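Side-chain contacts in DisA protein (Sorangium cellulosum, PDB 6CCA), which acts as a carbon methyltransferase of the disorazol polyketide assembly line, probably placing two methyl groups on one carbon of the growing chain: residues I41-S46 against N202-K207; C71-M76 against S107-L112; V155-A160 against D177-Q182; S241-L246 against P277-Q282; K313-T318 against K376-E381. One frame throughout, in Å; residues are numbered along the deposited sequence.

Contact 1: I41-S46 against N202-K207; sequences IQPGLS and NELVIK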
# COMPACT_ATOMS: atom_id res chain seq x y z
N ILE A 41 16.48 -2.09 -14.02
CA ILE A 41 15.70 -1.52 -12.88
C ILE A 41 16.09 -2.22 -11.56
O ILE A 41 16.13 -1.59 -10.52
CB ILE A 41 14.19 -1.66 -13.18
CG1 ILE A 41 13.81 -0.89 -14.45
CG2 ILE A 41 13.32 -1.24 -11.99
CD1 ILE A 41 12.48 -1.35 -15.01
N GLN A 42 16.31 -3.53 -11.65
CA GLN A 42 16.66 -4.34 -10.49
C GLN A 42 17.75 -3.70 -9.68
O GLN A 42 18.85 -3.44 -10.18
CB GLN A 42 17.14 -5.71 -10.97
CG GLN A 42 17.63 -6.66 -9.91
CD GLN A 42 16.65 -6.90 -8.79
OE1 GLN A 42 15.51 -7.31 -8.99
NE2 GLN A 42 17.12 -6.67 -7.58
N PRO A 43 17.49 -3.44 -8.39
CA PRO A 43 18.57 -2.89 -7.59
C PRO A 43 19.74 -3.90 -7.46
O PRO A 43 19.52 -5.09 -7.30
CB PRO A 43 17.92 -2.65 -6.23
CG PRO A 43 16.63 -3.28 -6.24
CD PRO A 43 16.22 -3.50 -7.67
N GLY A 44 20.94 -3.36 -7.43
CA GLY A 44 22.12 -4.18 -7.15
C GLY A 44 22.31 -4.54 -5.68
O GLY A 44 21.59 -4.08 -4.79
N LEU A 45 23.37 -5.31 -5.41
CA LEU A 45 23.55 -5.87 -4.09
C LEU A 45 23.75 -4.80 -3.06
O LEU A 45 23.23 -4.92 -1.95
CB LEU A 45 24.72 -6.89 -4.07
CG LEU A 45 25.07 -7.60 -2.74
CD1 LEU A 45 23.88 -8.23 -2.05
CD2 LEU A 45 26.15 -8.69 -2.97
N SER A 46 24.46 -3.74 -3.39
CA SER A 46 24.78 -2.75 -2.42
C SER A 46 23.51 -2.04 -1.98
O SER A 46 23.34 -1.78 -0.79
CB SER A 46 25.75 -1.70 -2.94
OG SER A 46 26.96 -2.39 -3.30
N ASN A 202 9.98 4.27 -3.78
CA ASN A 202 9.60 5.44 -4.61
C ASN A 202 10.58 5.59 -5.77
O ASN A 202 10.21 5.82 -6.95
CB ASN A 202 9.57 6.73 -3.77
CG ASN A 202 8.42 6.79 -2.78
OD1 ASN A 202 7.42 6.10 -2.92
ND2 ASN A 202 8.53 7.71 -1.82
N GLU A 203 11.85 5.37 -5.47
CA GLU A 203 12.89 5.51 -6.47
C GLU A 203 12.86 4.40 -7.48
O GLU A 203 13.08 4.69 -8.65
CB GLU A 203 14.28 5.67 -5.83
CG GLU A 203 14.42 6.99 -5.07
CD GLU A 203 14.36 8.26 -5.94
OE1 GLU A 203 14.63 8.24 -7.16
OE2 GLU A 203 13.96 9.31 -5.39
N LEU A 204 12.49 3.18 -7.04
CA LEU A 204 12.29 2.08 -7.98
C LEU A 204 11.14 2.29 -8.92
O LEU A 204 11.22 1.95 -10.09
CB LEU A 204 12.11 0.70 -7.28
CG LEU A 204 13.34 0.03 -6.73
CD1 LEU A 204 12.89 -1.25 -6.03
CD2 LEU A 204 14.29 -0.27 -7.91
N VAL A 205 10.07 2.94 -8.48
CA VAL A 205 9.00 3.26 -9.43
C VAL A 205 9.50 4.27 -10.52
O VAL A 205 9.27 4.10 -11.69
CB VAL A 205 7.78 3.85 -8.73
CG1 VAL A 205 6.79 4.51 -9.71
CG2 VAL A 205 7.10 2.84 -7.81
N ILE A 206 10.16 5.33 -10.08
CA ILE A 206 10.69 6.37 -10.95
C ILE A 206 11.66 5.73 -11.94
O ILE A 206 11.59 5.99 -13.12
CB ILE A 206 11.38 7.48 -10.16
CG1 ILE A 206 10.34 8.34 -9.44
CG2 ILE A 206 12.16 8.44 -11.09
CD1 ILE A 206 10.88 9.35 -8.44
N LYS A 207 12.55 4.91 -11.45
CA LYS A 207 13.50 4.22 -12.32
C LYS A 207 12.78 3.41 -13.39
O LYS A 207 13.19 3.37 -14.57
CB LYS A 207 14.39 3.29 -11.46
CG LYS A 207 15.48 2.52 -12.24
CD LYS A 207 16.35 3.49 -12.94
CE LYS A 207 17.71 2.93 -13.34
NZ LYS A 207 18.25 3.85 -14.41

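Contact 2: C71-M76 against S107-L112; sequences CIFQDM and SLLAIL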
# COMPACT_ATOMS: atom_id res chain seq x y z
N CYS A 71 -1.69 -3.01 25.42
CA CYS A 71 -1.93 -1.77 26.15
C CYS A 71 -3.26 -1.13 25.77
O CYS A 71 -4.00 -0.70 26.68
CB CYS A 71 -0.76 -0.81 26.02
SG CYS A 71 -0.79 0.49 27.29
N ILE A 72 -3.64 -1.11 24.49
CA ILE A 72 -4.93 -0.54 24.10
C ILE A 72 -6.11 -1.28 24.77
O ILE A 72 -7.01 -0.69 25.39
CB ILE A 72 -5.09 -0.62 22.56
CG1 ILE A 72 -4.14 0.41 21.93
CG2 ILE A 72 -6.56 -0.41 22.16
CD1 ILE A 72 -3.88 0.21 20.45
N PHE A 73 -6.11 -2.59 24.69
CA PHE A 73 -7.12 -3.37 25.45
C PHE A 73 -7.13 -3.06 26.97
O PHE A 73 -8.23 -2.89 27.57
CB PHE A 73 -6.96 -4.86 25.19
CG PHE A 73 -7.51 -5.31 23.87
CD1 PHE A 73 -8.87 -5.59 23.72
CD2 PHE A 73 -6.68 -5.49 22.80
CE1 PHE A 73 -9.39 -6.03 22.51
CE2 PHE A 73 -7.18 -5.94 21.58
CZ PHE A 73 -8.52 -6.22 21.42
N GLN A 74 -5.95 -3.00 27.59
CA GLN A 74 -5.86 -2.72 29.02
C GLN A 74 -6.43 -1.37 29.34
O GLN A 74 -7.21 -1.23 30.33
CB GLN A 74 -4.45 -2.81 29.54
CG GLN A 74 -3.90 -4.20 29.40
CD GLN A 74 -2.53 -4.38 29.91
OE1 GLN A 74 -1.73 -3.43 30.02
NE2 GLN A 74 -2.21 -5.63 30.24
N ASP A 75 -6.09 -0.38 28.50
CA ASP A 75 -6.75 0.94 28.61
C ASP A 75 -8.25 0.86 28.50
O ASP A 75 -8.91 1.69 29.05
CB ASP A 75 -6.29 1.89 27.51
CG ASP A 75 -4.82 2.29 27.66
OD1 ASP A 75 -4.22 2.15 28.74
OD2 ASP A 75 -4.25 2.79 26.68
N MET A 76 -8.80 -0.06 27.73
CA MET A 76 -10.24 -0.25 27.69
C MET A 76 -10.80 -1.19 28.79
O MET A 76 -11.99 -1.51 28.76
CB MET A 76 -10.64 -0.74 26.32
CG MET A 76 -10.43 0.29 25.21
SD MET A 76 -10.54 -0.39 23.57
CE MET A 76 -12.28 -0.26 23.30
N SER A 107 -9.03 -9.75 13.95
CA SER A 107 -7.60 -9.69 13.64
C SER A 107 -6.73 -9.24 14.85
O SER A 107 -5.64 -9.80 15.07
CB SER A 107 -7.37 -8.74 12.43
OG SER A 107 -5.99 -8.82 12.07
N LEU A 108 -7.21 -8.30 15.62
CA LEU A 108 -6.45 -7.78 16.79
C LEU A 108 -6.29 -8.92 17.83
O LEU A 108 -5.22 -9.08 18.40
CB LEU A 108 -7.11 -6.57 17.42
CG LEU A 108 -7.24 -5.33 16.52
CD1 LEU A 108 -7.98 -4.21 17.23
CD2 LEU A 108 -5.87 -4.89 15.94
N LEU A 109 -7.36 -9.71 18.04
CA LEU A 109 -7.24 -10.88 18.94
C LEU A 109 -6.19 -11.86 18.46
O LEU A 109 -5.34 -12.33 19.23
CB LEU A 109 -8.61 -11.52 19.15
CG LEU A 109 -9.64 -10.65 19.86
CD1 LEU A 109 -10.99 -11.39 19.96
CD2 LEU A 109 -9.14 -10.06 21.20
N ALA A 110 -6.15 -12.16 17.14
CA ALA A 110 -5.14 -13.05 16.61
C ALA A 110 -3.73 -12.49 16.69
O ALA A 110 -2.78 -13.24 16.86
CB ALA A 110 -5.44 -13.42 15.14
N ILE A 111 -3.56 -11.16 16.54
CA ILE A 111 -2.25 -10.56 16.83
C ILE A 111 -1.80 -10.85 18.28
O ILE A 111 -0.65 -11.27 18.49
CB ILE A 111 -2.25 -9.02 16.64
CG1 ILE A 111 -2.41 -8.75 15.14
CG2 ILE A 111 -0.95 -8.47 17.18
CD1 ILE A 111 -2.49 -7.29 14.71
N LEU A 112 -2.71 -10.64 19.22
CA LEU A 112 -2.37 -10.98 20.63
C LEU A 112 -2.06 -12.48 20.84
O LEU A 112 -1.12 -12.88 21.60
CB LEU A 112 -3.46 -10.49 21.56
CG LEU A 112 -3.64 -8.97 21.65
CD1 LEU A 112 -4.80 -8.63 22.57
CD2 LEU A 112 -2.32 -8.34 22.01

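Contact 3: V155-A160 against D177-Q182; sequences VRLLWA and DVLFPQ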
# COMPACT_ATOMS: atom_id res chain seq x y z
N VAL A 155 6.38 4.90 14.11
CA VAL A 155 6.21 4.94 15.57
C VAL A 155 5.28 6.11 15.93
O VAL A 155 4.30 5.97 16.68
CB VAL A 155 7.55 5.05 16.29
CG1 VAL A 155 7.37 5.30 17.78
CG2 VAL A 155 8.36 3.77 16.09
N ARG A 156 5.59 7.27 15.36
CA ARG A 156 4.79 8.47 15.56
C ARG A 156 3.33 8.22 15.22
O ARG A 156 2.44 8.50 16.03
CB ARG A 156 5.34 9.62 14.71
CG ARG A 156 6.49 10.37 15.35
CD ARG A 156 6.77 11.68 14.63
NE ARG A 156 5.64 12.60 14.73
CZ ARG A 156 4.88 12.97 13.70
NH1 ARG A 156 5.13 12.49 12.49
NH2 ARG A 156 3.88 13.81 13.88
N LEU A 157 3.07 7.68 14.03
CA LEU A 157 1.70 7.41 13.62
C LEU A 157 1.00 6.42 14.59
O LEU A 157 -0.16 6.58 14.92
CB LEU A 157 1.69 6.84 12.20
CG LEU A 157 0.28 6.45 11.75
CD1 LEU A 157 -0.65 7.64 11.85
CD2 LEU A 157 0.25 5.91 10.31
N LEU A 158 1.67 5.30 14.93
CA LEU A 158 1.06 4.34 15.86
C LEU A 158 0.75 4.99 17.18
O LEU A 158 -0.28 4.70 17.79
CB LEU A 158 1.99 3.18 16.10
CG LEU A 158 2.14 2.20 14.96
CD1 LEU A 158 3.01 1.09 15.42
CD2 LEU A 158 0.77 1.58 14.61
N TRP A 159 1.65 5.82 17.69
CA TRP A 159 1.42 6.52 18.97
C TRP A 159 0.25 7.48 18.91
O TRP A 159 -0.59 7.49 19.80
CB TRP A 159 2.70 7.21 19.48
CG TRP A 159 2.60 7.56 20.94
CD1 TRP A 159 2.38 8.80 21.48
CD2 TRP A 159 2.56 6.63 22.03
NE1 TRP A 159 2.28 8.68 22.85
CE2 TRP A 159 2.35 7.37 23.20
CE3 TRP A 159 2.72 5.26 22.11
CZ2 TRP A 159 2.36 6.78 24.46
CZ3 TRP A 159 2.66 4.66 23.35
CH2 TRP A 159 2.51 5.43 24.52
N ALA A 160 0.07 8.18 17.78
CA ALA A 160 -1.09 9.05 17.61
C ALA A 160 -2.39 8.23 17.60
O ALA A 160 -3.41 8.63 18.18
CB ALA A 160 -0.96 9.91 16.33
N ASP A 177 -9.76 11.77 11.01
CA ASP A 177 -9.44 12.87 11.97
C ASP A 177 -8.17 12.63 12.82
O ASP A 177 -7.50 13.55 13.31
CB ASP A 177 -10.56 13.05 12.96
CG ASP A 177 -11.86 13.58 12.32
OD1 ASP A 177 -11.88 13.84 11.10
OD2 ASP A 177 -12.83 13.68 13.09
N VAL A 178 -7.85 11.36 13.04
CA VAL A 178 -6.64 11.05 13.79
C VAL A 178 -5.44 10.86 12.85
O VAL A 178 -4.32 11.32 13.12
CB VAL A 178 -6.89 9.78 14.61
CG1 VAL A 178 -5.63 9.41 15.40
CG2 VAL A 178 -8.09 9.97 15.52
N LEU A 179 -5.66 10.16 11.73
CA LEU A 179 -4.59 9.93 10.76
C LEU A 179 -4.24 11.20 9.95
O LEU A 179 -3.11 11.38 9.54
CB LEU A 179 -4.99 8.83 9.77
CG LEU A 179 -5.32 7.48 10.39
CD1 LEU A 179 -6.00 6.62 9.32
CD2 LEU A 179 -4.03 6.84 10.88
N PHE A 180 -5.24 12.08 9.77
CA PHE A 180 -5.02 13.40 9.12
C PHE A 180 -5.41 14.53 10.08
O PHE A 180 -6.48 15.11 9.97
CB PHE A 180 -5.85 13.44 7.84
CG PHE A 180 -5.50 12.36 6.85
CD1 PHE A 180 -4.40 12.50 6.01
CD2 PHE A 180 -6.25 11.20 6.78
CE1 PHE A 180 -4.07 11.52 5.11
CE2 PHE A 180 -5.93 10.21 5.89
CZ PHE A 180 -4.84 10.36 5.05
N PRO A 181 -4.54 14.83 11.05
CA PRO A 181 -5.03 15.72 12.10
C PRO A 181 -5.24 17.11 11.56
O PRO A 181 -4.37 17.64 10.84
CB PRO A 181 -3.92 15.74 13.14
CG PRO A 181 -2.71 15.07 12.48
CD PRO A 181 -3.26 14.18 11.39
N GLN A 182 -6.41 17.65 11.87
CA GLN A 182 -6.80 18.96 11.36
C GLN A 182 -6.66 19.02 9.88
O GLN A 182 -6.26 20.04 9.36
CB GLN A 182 -5.96 20.06 11.97
CG GLN A 182 -6.46 20.48 13.32
CD GLN A 182 -5.85 19.68 14.43
OE1 GLN A 182 -4.67 19.29 14.36
NE2 GLN A 182 -6.63 19.41 15.45

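Contact 4: S241-L246 against P277-Q282; sequences SVLEAL and PFVTFQ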
# COMPACT_ATOMS: atom_id res chain seq x y z
N SER A 241 7.60 13.88 -6.86
CA SER A 241 8.89 13.48 -7.28
C SER A 241 8.85 12.71 -8.59
O SER A 241 9.80 12.76 -9.35
CB SER A 241 9.61 12.77 -6.13
OG SER A 241 9.03 11.49 -5.97
N VAL A 242 7.77 11.99 -8.88
CA VAL A 242 7.62 11.40 -10.17
C VAL A 242 7.60 12.46 -11.30
O VAL A 242 8.32 12.37 -12.32
CB VAL A 242 6.37 10.51 -10.24
CG1 VAL A 242 6.12 10.05 -11.66
CG2 VAL A 242 6.49 9.29 -9.29
N LEU A 243 6.75 13.45 -11.11
CA LEU A 243 6.59 14.47 -12.13
C LEU A 243 7.93 15.23 -12.31
O LEU A 243 8.32 15.59 -13.40
CB LEU A 243 5.47 15.41 -11.71
CG LEU A 243 4.08 14.81 -11.64
CD1 LEU A 243 3.08 15.91 -11.24
CD2 LEU A 243 3.63 14.16 -12.91
N GLU A 244 8.63 15.53 -11.23
CA GLU A 244 9.91 16.21 -11.38
C GLU A 244 10.89 15.35 -12.18
O GLU A 244 11.59 15.84 -13.09
CB GLU A 244 10.49 16.60 -10.03
CG GLU A 244 11.77 17.44 -10.15
CD GLU A 244 11.57 18.78 -10.90
OE1 GLU A 244 10.43 19.33 -11.06
OE2 GLU A 244 12.56 19.32 -11.41
N ALA A 245 10.95 14.05 -11.87
CA ALA A 245 11.90 13.16 -12.61
C ALA A 245 11.51 13.04 -14.06
O ALA A 245 12.35 12.87 -14.97
CB ALA A 245 11.95 11.76 -11.98
N LEU A 246 10.22 13.11 -14.35
CA LEU A 246 9.78 12.92 -15.72
C LEU A 246 9.82 14.19 -16.56
O LEU A 246 9.61 14.11 -17.75
CB LEU A 246 8.39 12.32 -15.74
CG LEU A 246 8.28 10.80 -15.77
CD1 LEU A 246 9.17 10.10 -14.79
CD2 LEU A 246 6.83 10.42 -15.51
N PRO A 277 2.73 21.17 -17.21
CA PRO A 277 1.63 21.31 -18.13
C PRO A 277 1.34 20.07 -18.89
O PRO A 277 0.26 19.94 -19.44
CB PRO A 277 2.11 22.41 -19.12
CG PRO A 277 3.35 23.01 -18.52
CD PRO A 277 3.94 21.92 -17.64
N PHE A 278 2.25 19.10 -18.88
CA PHE A 278 1.96 17.80 -19.51
C PHE A 278 0.93 16.87 -18.74
O PHE A 278 0.61 15.76 -19.20
CB PHE A 278 3.28 17.07 -19.79
CG PHE A 278 4.09 16.73 -18.57
CD1 PHE A 278 5.04 17.61 -18.09
CD2 PHE A 278 3.93 15.53 -17.91
CE1 PHE A 278 5.83 17.32 -16.98
CE2 PHE A 278 4.71 15.23 -16.77
CZ PHE A 278 5.67 16.11 -16.31
N VAL A 279 0.53 17.26 -17.54
CA VAL A 279 -0.38 16.45 -16.72
C VAL A 279 -1.81 16.84 -16.96
O VAL A 279 -2.10 18.06 -17.02
CB VAL A 279 -0.07 16.65 -15.24
CG1 VAL A 279 -1.05 15.83 -14.37
CG2 VAL A 279 1.42 16.35 -14.98
N THR A 280 -2.68 15.83 -17.16
CA THR A 280 -4.13 15.93 -17.19
C THR A 280 -4.66 15.39 -15.88
O THR A 280 -4.25 14.34 -15.42
CB THR A 280 -4.66 15.18 -18.41
OG1 THR A 280 -4.14 15.82 -19.55
CG2 THR A 280 -6.21 15.16 -18.54
N PHE A 281 -5.59 16.10 -15.25
CA PHE A 281 -6.12 15.72 -13.97
C PHE A 281 -7.56 15.34 -14.20
O PHE A 281 -8.35 16.16 -14.76
CB PHE A 281 -6.02 16.92 -13.02
CG PHE A 281 -4.65 17.42 -12.79
CD1 PHE A 281 -4.01 18.23 -13.67
CD2 PHE A 281 -3.96 17.00 -11.65
CE1 PHE A 281 -2.71 18.65 -13.43
CE2 PHE A 281 -2.68 17.43 -11.44
CZ PHE A 281 -2.05 18.25 -12.31
N GLN A 282 -7.94 14.12 -13.80
CA GLN A 282 -9.26 13.56 -14.14
C GLN A 282 -9.60 12.47 -13.14
O GLN A 282 -8.78 11.57 -12.89
CB GLN A 282 -9.17 12.93 -15.56
CG GLN A 282 -10.47 12.48 -16.21
CD GLN A 282 -10.35 12.26 -17.75
OE1 GLN A 282 -9.45 12.79 -18.40
NE2 GLN A 282 -11.26 11.48 -18.30

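Contact 5: K313-T318 against K376-E381; sequences KNLRST and KGLLEE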
# COMPACT_ATOMS: atom_id res chain seq x y z
N LYS A 313 -12.90 -4.08 -4.60
CA LYS A 313 -13.72 -5.20 -4.22
C LYS A 313 -13.35 -6.49 -4.85
O LYS A 313 -13.42 -7.53 -4.22
CB LYS A 313 -15.19 -4.90 -4.59
CG LYS A 313 -15.78 -3.88 -3.67
CD LYS A 313 -17.27 -3.70 -3.90
CE LYS A 313 -17.75 -2.58 -2.99
NZ LYS A 313 -18.89 -1.85 -3.60
N ASN A 314 -12.97 -6.42 -6.12
CA ASN A 314 -12.57 -7.55 -6.88
C ASN A 314 -11.30 -7.30 -7.69
O ASN A 314 -11.30 -6.58 -8.67
CB ASN A 314 -13.68 -7.94 -7.87
CG ASN A 314 -13.38 -9.27 -8.50
OD1 ASN A 314 -12.60 -9.38 -9.44
ND2 ASN A 314 -13.90 -10.33 -7.89
N LEU A 315 -10.21 -7.91 -7.25
CA LEU A 315 -8.90 -7.65 -7.82
C LEU A 315 -8.81 -8.06 -9.29
O LEU A 315 -8.28 -7.31 -10.10
CB LEU A 315 -7.81 -8.30 -6.93
CG LEU A 315 -6.37 -7.82 -7.14
CD1 LEU A 315 -6.33 -6.27 -7.11
CD2 LEU A 315 -5.44 -8.45 -6.10
N ARG A 316 -9.31 -9.24 -9.62
CA ARG A 316 -9.24 -9.75 -10.99
C ARG A 316 -9.95 -8.82 -11.97
O ARG A 316 -9.47 -8.57 -13.07
CB ARG A 316 -9.83 -11.15 -11.08
CG ARG A 316 -8.96 -12.24 -10.46
CD ARG A 316 -9.59 -13.61 -10.62
NE ARG A 316 -8.94 -14.61 -9.79
CZ ARG A 316 -7.87 -15.31 -10.16
NH1 ARG A 316 -7.33 -15.12 -11.35
NH2 ARG A 316 -7.35 -16.21 -9.33
N SER A 317 -11.09 -8.30 -11.54
CA SER A 317 -11.88 -7.42 -12.33
C SER A 317 -11.13 -6.07 -12.53
O SER A 317 -11.15 -5.46 -13.58
CB SER A 317 -13.21 -7.20 -11.57
OG SER A 317 -13.98 -6.27 -12.24
N THR A 318 -10.51 -5.59 -11.46
CA THR A 318 -9.78 -4.36 -11.51
C THR A 318 -8.58 -4.49 -12.45
O THR A 318 -8.33 -3.61 -13.26
CB THR A 318 -9.38 -3.96 -10.08
OG1 THR A 318 -10.55 -3.55 -9.36
CG2 THR A 318 -8.36 -2.80 -10.05
N LYS A 376 2.55 -12.27 -8.36
CA LYS A 376 3.13 -12.89 -9.57
C LYS A 376 2.13 -13.86 -10.16
O LYS A 376 1.74 -13.76 -11.38
CB LYS A 376 4.54 -13.45 -9.32
CG LYS A 376 5.22 -14.02 -10.55
CD LYS A 376 6.60 -14.56 -10.29
CE LYS A 376 7.28 -14.95 -11.60
NZ LYS A 376 6.63 -16.11 -12.16
N GLY A 377 1.65 -14.79 -9.34
CA GLY A 377 0.69 -15.82 -9.81
C GLY A 377 -0.60 -15.23 -10.28
O GLY A 377 -1.14 -15.57 -11.35
N LEU A 378 -1.12 -14.27 -9.53
CA LEU A 378 -2.35 -13.66 -9.99
C LEU A 378 -2.24 -12.86 -11.32
O LEU A 378 -3.17 -12.94 -12.17
CB LEU A 378 -2.95 -12.74 -8.91
CG LEU A 378 -4.29 -12.04 -9.19
CD1 LEU A 378 -5.44 -13.00 -9.38
CD2 LEU A 378 -4.66 -11.02 -8.12
N LEU A 379 -1.18 -12.08 -11.46
CA LEU A 379 -1.04 -11.23 -12.63
C LEU A 379 -0.88 -12.20 -13.84
O LEU A 379 -1.42 -11.91 -14.94
CB LEU A 379 0.19 -10.37 -12.52
CG LEU A 379 -0.04 -9.21 -11.52
CD1 LEU A 379 1.24 -8.63 -11.04
CD2 LEU A 379 -0.92 -8.10 -12.18
N GLU A 380 -0.06 -13.24 -13.65
CA GLU A 380 0.05 -14.30 -14.73
C GLU A 380 -1.28 -14.90 -15.13
O GLU A 380 -1.59 -15.01 -16.34
CB GLU A 380 1.05 -15.38 -14.32
CG GLU A 380 2.45 -14.88 -14.41
CD GLU A 380 3.49 -15.80 -13.77
OE1 GLU A 380 3.08 -16.75 -13.12
OE2 GLU A 380 4.71 -15.54 -13.93
N GLU A 381 -2.11 -15.27 -14.16
CA GLU A 381 -3.42 -15.79 -14.46
C GLU A 381 -4.28 -14.85 -15.21
O GLU A 381 -5.14 -15.26 -15.96
CB GLU A 381 -4.20 -16.19 -13.21
CG GLU A 381 -3.67 -17.43 -12.56
CD GLU A 381 -4.21 -17.64 -11.16
OE1 GLU A 381 -5.31 -17.17 -10.82
OE2 GLU A 381 -3.51 -18.28 -10.41

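Contact 1: I41-S46 against N202-K207
Leu204 is the first residue of the 202-207 helical turn to reach the 41-46 segment, and its CD2 methyl makes the nearest approaches. This CD2 lies 3.5 Å from Ile41 O and is also 3.8 Å from CD of the Pro43 ring, so the branch sits in the corner where the chain leaves Ile41 and turns through the proline. The leucine and proline side chains stand roughly at right angles. With chi1 at -77° the CG of Leu204 lies beside its own backbone N, and CD2 is carried out to that corner. Val205 faces the other way, onto Val404 of strand 402-409, the strand that also receives Leu204 and Ile41. One turn after Leu204, Lys207 comes alongside Ile41 with its aliphatic stem: CG is 4.1 Å from Ile41 CA. The chain then bends at chi2 (57°), which takes CD and the ammonium away from the isoleucine. Ile41 CG2 lies 4.3 Å from both Leu204 CD2 and Lys207 CG. The turn that receives Leu204 is itself braced by Gln42 NE2, which donates to a lone pair of Pro43 O in the carbonyl plane (2.9 Å) and also binds Gln391 O. No hydrogen bond joins the two segments: the joint is van der Waals, Ile41 O included, so it is set by fit rather than by directed bonds, and the lysine ammonium, on an exposed residue, takes no part in it.

Contact 2: C71-M76 against S107-L112
Phe73 is the bump of this contact, and its ring enters a hollow walled by Leu108, Leu109 and Leu112 of the other helix. One side of the ring, from CD2 through CE2 to CZ, makes the closest contacts. Leu112 CD1 straddles the first bond of that side, lying 3.7 Å from both CD2 and CE2 of Phe73. Farther along, CZ of Phe73 meets Leu109 CD2 at 3.9 Å, and these two side chains run about perpendicular. The floor of the hollow is Leu108, whose CB lies near the ring plane, at the edge, 4.2 Å from Phe73 CE2. Reach is what the phenylalanine supplies, for the short axes of helices 71-75 and 107-112 stay 12.2 Å apart and cross at -117°, and the ring spans much of that gap. Phe79 and Leu95 pack on the same aromatic ring from elsewhere in the chain, and Leu69, one turn earlier in helix 55-75, also touches Leu108 and Leu112. All four side chains are buried. A long helix packed against helices 88-95 and 102-114, the last followed by the short strands 118-121 and 124-127, recalls a winged-helix domain, in whose apolar core Phe73 would then lie.

Contact 3: V155-A160 against D177-Q182
Leu157 and Ala160 meet the 177-182 segment from a regular helical turn, whose shortest backbone bond runs from Trp159 N to Val155 O (2.8 Å). No hydrogen bond crosses to the other segment, and the one carbonyl in contact is Ala160 O, 3.6 Å from Val178 CG1, a van der Waals contact. That branch stands opposite the valine's own backbone N (chi1 179°), which brings it alongside the end of the alanine peptide. Ala160 points its CB toward the other segment, and its CA is 7.0 Å from CA of Val178. The second point of contact is purely apolar. Leu157 CD1 touches Leu179 CD2 at 3.6 Å, methyl to methyl, the two leucine side chains meeting at a slant. Both reach this point by the ends of their branches, since neither CB is aimed at the opposite segment. Phe343 of helix 342-346 also packs on Leu157, while Leu187 packs on Ala160. The helix 175-179 ends just after the leucine, at Phe180. What results is a small apolar helix-to-helix contact, in which helix 152-163 meets the closing turn of helix 175-179 after the chain has passed through helix 165-169.

Contact 4: S241-L246 against P277-Q282
Leu243 extends from its helix and overlaps Val279 of the facing strand, its CD2 lying 3.7 Å from Val279 CG2. The other leucine methyl is close behind, with CD1 4.1 Å from the same CG2, so the valine branch faces the fork of the leucine; the two side chains are nearly perpendicular. Phe278 closes in from the preceding position, where its CE2 lies 4.1 Å from Leu243 CD2. Its chi1 of 62° puts CG between backbone N and carbonyl carbon, a crowded position that turns the ring toward the helix. There the ring edge looks at the helix backbone: CZ is 4.0 Å from Leu243 O, which lies in the ring plane. The other branch of Val279, CG1, covers one face of Phe281, 3.3 Å above the plane and toward the rim. Tyr276 and Tyr272 also pack on Leu243, and beyond it Glu244 forms a salt bridge with Arg275. Strand 279-281 runs parallel to 253-257, which in turn pairs in parallel with 226-231. Helix 239-246 follows strand 226-231 and leads to the parallel strand 253-257; its packing on the sheet, here at outer strand 279-281, is consistent with the Rossmann-like methyltransferase fold.

Contact 5: K313-T318 against K376-E381
Arg316 and Glu381 form the charged part of the contact, a salt bridge in which one carboxylate oxygen takes two donors. Glu381 OE1 is 2.7 Å from Arg316 NH2, met nearly head-on to its C-O bond, and 2.9 Å from Arg316 NH1, which uses the anti lone pair. The NH2 bond is the straighter, at 151° against 137°. Guanidinium and carboxylate are nearly coplanar, 13° apart, so the fork lies flat. Glu382 binds NH1 and Glu362 binds NH2 as well, and these three carboxylates would be expected to stabilise the arginine charge.

Apolar contact comes from the two branches of Leu378. CD1 sits over the centre of one guanidinium face, 3.4 Å from Arg316 CZ, while CD2 presses on Leu315 CD2 at 3.4 Å, tighter than usual for two methyls. The leucine thus wedges between the arginine and the buried Leu315.

Capping completes the account: Asn314 OD1 accepts from Ser317 N (2.8 Å) as the N-cap of the helix that presents both Leu315 and Arg316, and Leu315 N is bound by Asp359. Helix 315-325, which precedes strands 326-327 and 330-337, is joined through Leu378 and the salt bridge to helix 372-381, which also packs on strand 387-389, Leu379 on Val387.

How the contacts relate
Contacts 2 and 3 both fall within the chain between the two segments of contact 1, with contacts 4 and 5 following in order. Contacts 2 and 3 belong to the mostly helical part, their centres 18 Å apart, and both have side chains on helix 342-346 that link them across it. Contacts 1 and 4 adjoin directly: Ile206 of helix 196-216 packs on Ala245 of helix 239-246, so the two contacts form one packed patch, these helices against each other and the latter on strand 279-281. Contact 5 lies about 27 Å from contact 4, centre to centre, near the same mixed sheet, where helix 372-381 packs on strand 387-389. Contacts 2 and 4, centres 43 Å apart on opposite sides of the chain's centre, mark its helical and Rossmann-like parts.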